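Local coordinates for cell division control protein 53 (Saccharomyces cerevisiae, PDB 3O2P), which serves as the cullin scaffold of SCF E3 ubiquitin ligases, seen here as its C-terminal neddylation domain, and helps mark target proteins for proteasomal degradation, at residues E15-T18 / E19-I22; I31-A34 / K35-L38; V44-C47 / I48-H52. All blocks are in the same frame, centred on the assembly; numbering follows the deposited sequence.

From the N terminus, the long helix 8-35 carries contact 1 in its middle part and contact 2 at its C-terminal end; their centres lie about 23 Å apart on opposite sides of the chain's centre. Contact 2 turns the chain from that helix into strand 37-39, after which helix 40-51 holds contact 3. All three are local and stand in series, each closing only a helical turn or the exit from a helix, so none nests in or crosses another. Contacts 2 and 3 nevertheless touch: Ile-31 CD1 lies in van der Waals packing 3.6 Å from Cys-47 N, tying helix 8-35 to helix 40-51. Contact 1 touches neither; it packs on helix 59-71, as does contact 3.

Contact 1: residues E15-T18 / E19-I22; sequences ELNT and ERQI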
ATOM      1  N   GLU B  15     -26.641 -11.713   8.058  1.00 31.65           N
ATOM      2  CA  GLU B  15     -26.393 -12.863   8.913  1.00 38.79           C
ATOM      3  C   GLU B  15     -25.888 -14.055   8.107  1.00 37.92           C
ATOM      4  O   GLU B  15     -24.912 -14.700   8.499  1.00 43.55           O
ATOM      5  CB  GLU B  15     -27.653 -13.238   9.696  1.00 51.25           C
ATOM      6  CG  GLU B  15     -28.225 -12.097  10.510  1.00 72.11           C
ATOM      7  CD  GLU B  15     -27.178 -11.435  11.397  1.00 87.75           C
ATOM      8  OE1 GLU B  15     -26.353 -12.163  11.998  1.00 93.33           O
ATOM      9  OE2 GLU B  15     -27.185 -10.187  11.504  1.00 90.66           O
ATOM     10  N   LEU B  16     -26.564 -14.352   6.999  1.00 35.22           N
ATOM     11  CA  LEU B  16     -26.138 -15.427   6.103  1.00 42.51           C
ATOM     12  C   LEU B  16     -24.670 -15.336   5.705  1.00 38.87           C
ATOM     13  O   LEU B  16     -23.930 -16.311   5.812  1.00 35.99           O
ATOM     14  CB  LEU B  16     -26.997 -15.454   4.840  1.00 44.65           C
ATOM     15  CG  LEU B  16     -28.279 -16.277   4.923  1.00 55.05           C
ATOM     16  CD1 LEU B  16     -29.291 -15.817   3.880  1.00 54.48           C
ATOM     17  CD2 LEU B  16     -27.946 -17.753   4.766  1.00 60.98           C
ATOM     18  N   ASN B  17     -24.260 -14.161   5.235  1.00 24.81           N
ATOM     19  CA  ASN B  17     -22.874 -13.953   4.820  1.00 33.45           C
ATOM     20  C   ASN B  17     -21.884 -14.125   5.959  1.00 33.10           C
ATOM     21  O   ASN B  17     -20.860 -14.802   5.807  1.00 33.96           O
ATOM     22  CB  ASN B  17     -22.678 -12.579   4.178  1.00 34.99           C
ATOM     23  CG  ASN B  17     -23.233 -12.513   2.776  1.00 57.50           C
ATOM     24  OD1 ASN B  17     -23.047 -13.431   1.978  1.00 66.32           O
ATOM     25  ND2 ASN B  17     -23.926 -11.425   2.465  1.00 68.00           N
ATOM     26  N   THR B  18     -22.201 -13.517   7.096  1.00 27.46           N
ATOM     27  CA  THR B  18     -21.355 -13.597   8.278  1.00 32.45           C
ATOM     28  C   THR B  18     -21.094 -15.043   8.716  1.00 31.69           C
ATOM     29  O   THR B  18     -19.968 -15.392   9.080  1.00 30.78           O
ATOM     30  CB  THR B  18     -21.962 -12.779   9.440  1.00 34.64           C
ATOM     31  OG1 THR B  18     -21.814 -11.377   9.164  1.00 33.35           O
ATOM     32  CG2 THR B  18     -21.260 -13.093  10.745  1.00 37.72           C
ATOM     33  N   GLU B  19     -22.124 -15.886   8.656  1.00 25.22           N
ATOM     34  CA  GLU B  19     -21.987 -17.286   9.043  1.00 32.89           C
ATOM     35  C   GLU B  19     -21.165 -18.082   8.037  1.00 35.23           C
ATOM     36  O   GLU B  19     -20.406 -18.972   8.422  1.00 25.31           O
ATOM     37  CB  GLU B  19     -23.352 -17.934   9.229  1.00 35.02           C
ATOM     38  CG  GLU B  19     -24.095 -17.433  10.452  1.00 47.86           C
ATOM     39  CD  GLU B  19     -25.534 -17.936  10.510  1.00 58.51           C
ATOM     40  OE1 GLU B  19     -25.925 -18.759   9.642  1.00 54.08           O
ATOM     41  OE2 GLU B  19     -26.271 -17.500  11.427  1.00 63.66           O
ATOM     42  N   ARG B  20     -21.327 -17.780   6.752  1.00 35.94           N
ATOM     43  CA  ARG B  20     -20.461 -18.375   5.742  1.00 31.69           C
ATOM     44  C   ARG B  20     -19.007 -17.960   5.982  1.00 26.96           C
ATOM     45  O   ARG B  20     -18.112 -18.806   6.043  1.00 23.97           O
ATOM     46  CB  ARG B  20     -20.909 -17.983   4.327  1.00 30.82           C
ATOM     47  CG  ARG B  20     -22.238 -18.626   3.908  1.00 35.21           C
ATOM     48  CD  ARG B  20     -22.521 -18.489   2.412  1.00 36.83           C
ATOM     49  NE  ARG B  20     -22.946 -17.143   2.042  1.00 41.16           N
ATOM     50  CZ  ARG B  20     -24.193 -16.812   1.710  1.00 37.21           C
ATOM     51  NH1 ARG B  20     -25.148 -17.735   1.682  1.00 32.68           N
ATOM     52  NH2 ARG B  20     -24.482 -15.556   1.393  1.00 27.62           N
ATOM     53  N   GLN B  21     -18.786 -16.655   6.129  1.00 19.85           N
ATOM     54  CA  GLN B  21     -17.438 -16.110   6.268  1.00 19.04           C
ATOM     55  C   GLN B  21     -16.728 -16.635   7.504  1.00 22.77           C
ATOM     56  O   GLN B  21     -15.566 -17.032   7.435  1.00 23.05           O
ATOM     57  CB  GLN B  21     -17.480 -14.583   6.269  1.00 16.42           C
ATOM     58  CG  GLN B  21     -17.948 -14.029   4.917  1.00 23.40           C
ATOM     59  CD  GLN B  21     -17.167 -14.633   3.767  1.00 27.29           C
ATOM     60  OE1 GLN B  21     -17.721 -15.314   2.894  1.00 27.99           O
ATOM     61  NE2 GLN B  21     -15.865 -14.412   3.780  1.00 24.24           N
ATOM     62  N   ILE B  22     -17.433 -16.655   8.629  1.00 17.86           N
ATOM     63  CA  ILE B  22     -16.871 -17.201   9.851  1.00 21.84           C
ATOM     64  C   ILE B  22     -16.476 -18.666   9.657  1.00 24.80           C
ATOM     65  O   ILE B  22     -15.452 -19.111  10.169  1.00 20.95           O
ATOM     66  CB  ILE B  22     -17.845 -17.070  11.029  1.00 29.15           C
ATOM     67  CG1 ILE B  22     -17.785 -15.646  11.594  1.00 28.46           C
ATOM     68  CG2 ILE B  22     -17.512 -18.097  12.113  1.00 25.92           C
ATOM     69  CD1 ILE B  22     -18.929 -15.319  12.549  1.00 28.46           C
TER
HETATM   70  O   HOH W   1     -20.133 -14.866   2.475  1.00 37.33           O
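Asn-17 and Arg-20 meet one turn apart on the surface of the long alpha-helix 8-35 of the neddylation domain, an i to i+3 pair. Their side chains run obliquely to each other, with the amide and guanidinium planes 67° apart. Arg-20 NH2 donates to Asn-17 OD1 at 2.6 Å, a short bond with an N-H...O angle of 153°. The acceptor lies close to the guanidinium plane, whereas the donor sits 48° out of the amide's carbonyl plane, so the bond is well directed at the arginine and misses the oxygen's lone pairs. The bend at chi3 of Arg-20 folds the chain back along the helix, and Leu-16 O lies loosely over one guanidinium face, displaced toward its rim. A water bridges Asn-17 OD1 and Gln-21 OE1 by hydrogen bonds, its oxygen 3.3 Å from Asn-17 OD1. Helix 59-71 lies beside this side: Gln-21 NE2 is hydrogen-bonded to Met-61 O, and Asn-17 touches Arg-64. Main-chain i to i+4 bonds run beneath, among them Gln-21 N to Asn-17 O at 2.8 Å. Elsewhere on the helix, Thr-18 and Ile-22 lie side by side and point the same way, with Thr-18 CG2 3.7 Å from Ile-22 CD1.

Contact 2: residues I31-A34 / K35-L38; sequences IMKA and KRNL
Met-32 is bent at chi2 (-56°) and chi3 (-61°), which folds its thioether back to Leu-38; Met-32 SD lies 3.8 Å from Leu-38 CD2, and the two side chains meet at a slant. Leu-38 CD2 is also 3.7 Å from Ile-31 CG2, the isoleucine crossing Leu-38 at about a right angle. Bends at chi2 and chi3 turn Arg-36 back over the helix end. Arg-36 NE donates to Lys-33 O at 3.0 Å and Arg-36 NH2 adds a weak bond to the same oxygen, which sits at the guanidinium edge; NE lies above the carbonyl plane. One moderate and one weak bond thus engage a carbonyl of the last helical turn. Lys-33 CG runs alongside, 3.7 Å from Arg-36 NH2. By similarity, Lys-33 is probably the lysine joined to NEDD8; it carries none here. The main chain closes its turns, Lys-35 N hydrogen-bonded to Ile-31 O at 2.8 Å, before Arg-36 leaves with a positive phi of 71°. The chain then joins strand 83-86 of the three-stranded antiparallel sheet, Arg-36 pairing with Tyr-86 just before edge strand 37-39 and Leu-38 with Tyr-84 within it, while Ile-31 packs on helix 40-51.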
ATOM      1  N   ILE B  31      -6.369 -25.276   7.373  1.00 23.16           N
ATOM      2  CA  ILE B  31      -5.508 -25.696   6.272  1.00 27.67           C
ATOM      3  C   ILE B  31      -4.095 -25.106   6.397  1.00 32.08           C
ATOM      4  O   ILE B  31      -3.098 -25.833   6.378  1.00 28.73           O
ATOM      5  CB  ILE B  31      -6.115 -25.289   4.918  1.00 21.05           C
ATOM      6  CG1 ILE B  31      -7.424 -26.055   4.674  1.00 25.72           C
ATOM      7  CG2 ILE B  31      -5.119 -25.509   3.795  1.00 21.93           C
ATOM      8  CD1 ILE B  31      -8.302 -25.465   3.564  1.00 23.83           C
ATOM      9  N   MET B  32      -4.016 -23.786   6.532  1.00 30.03           N
ATOM     10  CA  MET B  32      -2.726 -23.105   6.566  1.00 33.72           C
ATOM     11  C   MET B  32      -1.900 -23.461   7.796  1.00 31.99           C
ATOM     12  O   MET B  32      -0.679 -23.484   7.743  1.00 33.92           O
ATOM     13  CB  MET B  32      -2.912 -21.590   6.465  1.00 26.16           C
ATOM     14  CG  MET B  32      -3.447 -21.150   5.120  1.00 22.40           C
ATOM     15  SD  MET B  32      -2.413 -21.718   3.752  1.00 24.22           S
ATOM     16  CE  MET B  32      -0.863 -20.905   4.149  1.00 35.73           C
ATOM     17  N   LYS B  33      -2.561 -23.756   8.906  1.00 31.33           N
ATOM     18  CA  LYS B  33      -1.819 -24.111  10.097  1.00 33.15           C
ATOM     19  C   LYS B  33      -1.060 -25.411   9.841  1.00 39.06           C
ATOM     20  O   LYS B  33       0.024 -25.628  10.381  1.00 38.94           O
ATOM     21  CB  LYS B  33      -2.751 -24.242  11.294  1.00 43.46           C
ATOM     22  CG  LYS B  33      -2.030 -24.413  12.615  1.00 54.94           C
ATOM     23  CD  LYS B  33      -3.026 -24.452  13.760  1.00 62.50           C
ATOM     24  CE  LYS B  33      -2.357 -24.879  15.055  1.00 67.98           C
ATOM     25  NZ  LYS B  33      -1.546 -26.113  14.863  1.00 70.51           N
ATOM     26  N   ALA B  34      -1.630 -26.264   8.995  1.00 43.94           N
ATOM     27  CA  ALA B  34      -1.038 -27.561   8.689  1.00 36.34           C
ATOM     28  C   ALA B  34      -0.103 -27.524   7.473  1.00 42.50           C
ATOM     29  O   ALA B  34       0.910 -28.226   7.447  1.00 43.20           O
ATOM     30  CB  ALA B  34      -2.128 -28.593   8.486  1.00 32.00           C
ATOM     31  N   LYS B  35      -0.442 -26.716   6.468  1.00 37.22           N
ATOM     32  CA  LYS B  35       0.376 -26.645   5.254  1.00 37.19           C
ATOM     33  C   LYS B  35       1.450 -25.556   5.324  1.00 37.03           C
ATOM     34  O   LYS B  35       2.424 -25.602   4.581  1.00 38.21           O
ATOM     35  CB  LYS B  35      -0.489 -26.447   4.001  1.00 27.86           C
ATOM     36  CG  LYS B  35      -1.466 -27.576   3.705  1.00 40.56           C
ATOM     37  CD  LYS B  35      -0.770 -28.928   3.657  1.00 52.02           C
ATOM     38  CE  LYS B  35      -1.465 -29.882   2.692  1.00 59.16           C
ATOM     39  NZ  LYS B  35      -1.122 -29.575   1.268  1.00 64.46           N
ATOM     40  N   ARG B  36       1.248 -24.571   6.197  1.00 31.11           N
ATOM     41  CA  ARG B  36       2.243 -23.534   6.441  1.00 34.51           C
ATOM     42  C   ARG B  36       2.422 -22.551   5.284  1.00 30.29           C
ATOM     43  O   ARG B  36       2.439 -21.335   5.483  1.00 29.81           O
ATOM     44  CB  ARG B  36       3.585 -24.186   6.774  1.00 42.16           C
ATOM     45  CG  ARG B  36       3.567 -24.948   8.080  1.00 45.03           C
ATOM     46  CD  ARG B  36       3.659 -23.970   9.225  1.00 45.83           C
ATOM     47  NE  ARG B  36       2.690 -24.249  10.271  1.00 46.97           N
ATOM     48  CZ  ARG B  36       2.511 -23.471  11.331  1.00 50.08           C
ATOM     49  NH1 ARG B  36       3.238 -22.371  11.468  1.00 42.21           N
ATOM     50  NH2 ARG B  36       1.610 -23.793  12.252  1.00 56.30           N
ATOM     51  N   ASN B  37       2.567 -23.089   4.079  1.00 28.97           N
ATOM     52  CA  ASN B  37       2.820 -22.290   2.884  1.00 30.90           C
ATOM     53  C   ASN B  37       2.043 -22.897   1.717  1.00 34.89           C
ATOM     54  O   ASN B  37       2.056 -24.110   1.524  1.00 36.58           O
ATOM     55  CB  ASN B  37       4.314 -22.284   2.569  1.00 42.60           C
ATOM     56  CG  ASN B  37       4.850 -20.893   2.301  1.00 56.85           C
ATOM     57  OD1 ASN B  37       4.491 -20.250   1.307  1.00 58.74           O
ATOM     58  ND2 ASN B  37       5.721 -20.419   3.189  1.00 54.20           N
ATOM     59  N   LEU B  38       1.361 -22.068   0.941  1.00 29.03           N
ATOM     60  CA  LEU B  38       0.486 -22.607  -0.084  1.00 27.81           C
ATOM     61  C   LEU B  38       0.247 -21.614  -1.213  1.00 26.19           C
ATOM     62  O   LEU B  38       0.036 -20.417  -0.976  1.00 25.48           O
ATOM     63  CB  LEU B  38      -0.845 -22.992   0.561  1.00 35.21           C
ATOM     64  CG  LEU B  38      -1.486 -24.350   0.316  1.00 34.89           C
ATOM     65  CD1 LEU B  38      -0.471 -25.476   0.428  1.00 35.51           C
ATOM     66  CD2 LEU B  38      -2.632 -24.556   1.292  1.00 25.98           C
TER

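Contact 3: residues V44-C47 / I48-H52; sequences VNEC and IAQSH
Glu-46 and Gln-50, one turn apart on helix 40-51, supply the polar side-chain bond of this contact. Gln-50 NE2 donates to Glu-46 OE2 over 2.6 Å with a nearly straight N-H...O angle of 166°. The carboxylate oxygen receives it through its anti lone pair, the one pointing away from OE1, and that oxygen lies close to the plane of the glutamine amide. The carboxylate and amide planes are nevertheless 69° apart, so the two groups are turned well out of parallel. Glu-46 reaches its partner because CG is anti to the backbone N (chi1 -169°) and the chain then bends at chi2, while Gln-50 stays extended beyond CG. Gln-50 NE2 also lies 3.3 Å from Glu-46 CG. Both residues touch Ile-31 of helix 8-35.

A second polar bond joins side chain to main chain. Ser-51 OG donates to Cys-47 O at 2.6 Å, and Ser-51 N adds a weak bond to the same carbonyl, which therefore serves two donors. This satisfies the hydroxyl of a buried serine, whose side chain packs on Phe-23 and Leu-24 of helix 8-35.

Backbone bonds of the i to i+4 kind complete the polar set: Ile-48 N to Val-44 O and Ala-49 N to Asn-45 O, each 3.0 Å, and Gln-50 N to Glu-46 O at 2.9 Å.

Apolar contact is lighter. Val-44 and Ile-48 lie side by side, pointing the same way, with CG1 of the valine 4.0 Å from CD1 of the isoleucine; with Cys-47 they face Val-59 and Val-62 of helix 59-71. Such an amphipathic helix, packed against helices 8-35 and 59-71, suits the winged-helix fold of the cullin neddylation domain.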
ATOM      1  N   VAL B  44      -7.446 -22.050  -2.259  1.00 17.13           N
ATOM      2  CA  VAL B  44      -8.834 -21.815  -2.617  1.00 21.96           C
ATOM      3  C   VAL B  44      -9.517 -23.140  -2.930  1.00 25.01           C
ATOM      4  O   VAL B  44     -10.603 -23.407  -2.437  1.00 23.49           O
ATOM      5  CB  VAL B  44      -8.968 -20.873  -3.829  1.00 21.88           C
ATOM      6  CG1 VAL B  44     -10.407 -20.882  -4.344  1.00 27.71           C
ATOM      7  CG2 VAL B  44      -8.520 -19.451  -3.460  1.00 18.72           C
ATOM      8  N   ASN B  45      -8.867 -23.969  -3.741  1.00 25.62           N
ATOM      9  CA  ASN B  45      -9.396 -25.286  -4.070  1.00 26.00           C
ATOM     10  C   ASN B  45      -9.591 -26.156  -2.838  1.00 26.63           C
ATOM     11  O   ASN B  45     -10.628 -26.780  -2.661  1.00 32.99           O
ATOM     12  CB  ASN B  45      -8.499 -25.990  -5.093  1.00 21.05           C
ATOM     13  CG  ASN B  45      -8.710 -25.451  -6.485  1.00 28.78           C
ATOM     14  OD1 ASN B  45      -9.736 -24.834  -6.750  1.00 30.53           O
ATOM     15  ND2 ASN B  45      -7.743 -25.665  -7.380  1.00 31.13           N
ATOM     16  N   GLU B  46      -8.590 -26.189  -1.977  1.00 29.94           N
ATOM     17  CA  GLU B  46      -8.687 -26.994  -0.774  1.00 28.46           C
ATOM     18  C   GLU B  46      -9.826 -26.495   0.110  1.00 29.77           C
ATOM     19  O   GLU B  46     -10.633 -27.290   0.610  1.00 27.90           O
ATOM     20  CB  GLU B  46      -7.350 -27.012  -0.017  1.00 23.69           C
ATOM     21  CG  GLU B  46      -7.304 -28.041   1.116  1.00 35.34           C
ATOM     22  CD  GLU B  46      -7.647 -29.455   0.646  1.00 47.83           C
ATOM     23  OE1 GLU B  46      -7.406 -29.782  -0.540  1.00 53.54           O
ATOM     24  OE2 GLU B  46      -8.154 -30.245   1.468  1.00 50.69           O
ATOM     25  N   CYS B  47      -9.894 -25.182   0.304  1.00 23.89           N
ATOM     26  CA  CYS B  47     -10.942 -24.621   1.158  1.00 25.56           C
ATOM     27  C   CYS B  47     -12.354 -24.965   0.662  1.00 22.76           C
ATOM     28  O   CYS B  47     -13.234 -25.297   1.453  1.00 26.38           O
ATOM     29  CB  CYS B  47     -10.796 -23.106   1.282  1.00 24.48           C
ATOM     30  SG  CYS B  47     -12.128 -22.369   2.229  1.00 28.65           S
ATOM     31  N   ILE B  48     -12.564 -24.894  -0.650  1.00 25.49           N
ATOM     32  CA  ILE B  48     -13.857 -25.262  -1.236  1.00 28.12           C
ATOM     33  C   ILE B  48     -14.154 -26.750  -1.033  1.00 26.73           C
ATOM     34  O   ILE B  48     -15.251 -27.117  -0.641  1.00 29.26           O
ATOM     35  CB  ILE B  48     -13.923 -24.939  -2.748  1.00 32.73           C
ATOM     36  CG1 ILE B  48     -13.866 -23.423  -2.977  1.00 26.62           C
ATOM     37  CG2 ILE B  48     -15.182 -25.544  -3.363  1.00 26.69           C
ATOM     38  CD1 ILE B  48     -13.836 -23.003  -4.448  1.00 18.98           C
ATOM     39  N   ALA B  49     -13.167 -27.602  -1.289  1.00 33.81           N
ATOM     40  CA  ALA B  49     -13.337 -29.044  -1.099  1.00 33.51           C
ATOM     41  C   ALA B  49     -13.664 -29.423   0.350  1.00 28.15           C
ATOM     42  O   ALA B  49     -14.468 -30.319   0.589  1.00 36.39           O
ATOM     43  CB  ALA B  49     -12.100 -29.808  -1.582  1.00 24.75           C
ATOM     44  N   GLN B  50     -13.037 -28.754   1.312  1.00 29.96           N
ATOM     45  CA  GLN B  50     -13.256 -29.074   2.725  1.00 36.71           C
ATOM     46  C   GLN B  50     -14.528 -28.428   3.256  1.00 34.18           C
ATOM     47  O   GLN B  50     -15.047 -28.836   4.294  1.00 42.75           O
ATOM     48  CB  GLN B  50     -12.049 -28.676   3.588  1.00 32.93           C
ATOM     49  CG  GLN B  50     -10.805 -29.509   3.330  1.00 39.85           C
ATOM     50  CD  GLN B  50      -9.720 -29.283   4.370  1.00 47.36           C
ATOM     51  OE1 GLN B  50     -10.014 -29.039   5.537  1.00 48.54           O
ATOM     52  NE2 GLN B  50      -8.457 -29.364   3.948  1.00 38.41           N
ATOM     53  N   SER B  51     -15.028 -27.429   2.538  1.00 32.43           N
ATOM     54  CA  SER B  51     -16.226 -26.720   2.962  1.00 37.91           C
ATOM     55  C   SER B  51     -17.454 -27.363   2.354  1.00 44.04           C
ATOM     56  O   SER B  51     -18.575 -27.113   2.789  1.00 33.81           O
ATOM     57  CB  SER B  51     -16.177 -25.264   2.517  1.00 40.08           C
ATOM     58  OG  SER B  51     -15.105 -24.587   3.135  1.00 51.58           O
ATOM     59  N   HIS B  52     -17.234 -28.184   1.336  1.00 54.68           N
ATOM     60  CA  HIS B  52     -18.326 -28.807   0.598  1.00 55.44           C
ATOM     61  C   HIS B  52     -19.289 -29.577   1.505  1.00 60.65           C
ATOM     62  O   HIS B  52     -20.483 -29.664   1.217  1.00 59.76           O
ATOM     63  CB  HIS B  52     -17.766 -29.721  -0.488  1.00 51.55           C
ATOM     64  CG  HIS B  52     -18.806 -30.270  -1.408  1.00 59.17           C
ATOM     65  ND1 HIS B  52     -19.157 -31.602  -1.423  1.00 60.57           N
ATOM     66  CD2 HIS B  52     -19.573 -29.665  -2.345  1.00 62.48           C
ATOM     67  CE1 HIS B  52     -20.094 -31.796  -2.335  1.00 62.19           C
ATOM     68  NE2 HIS B  52     -20.366 -30.637  -2.905  1.00 65.89           N
TER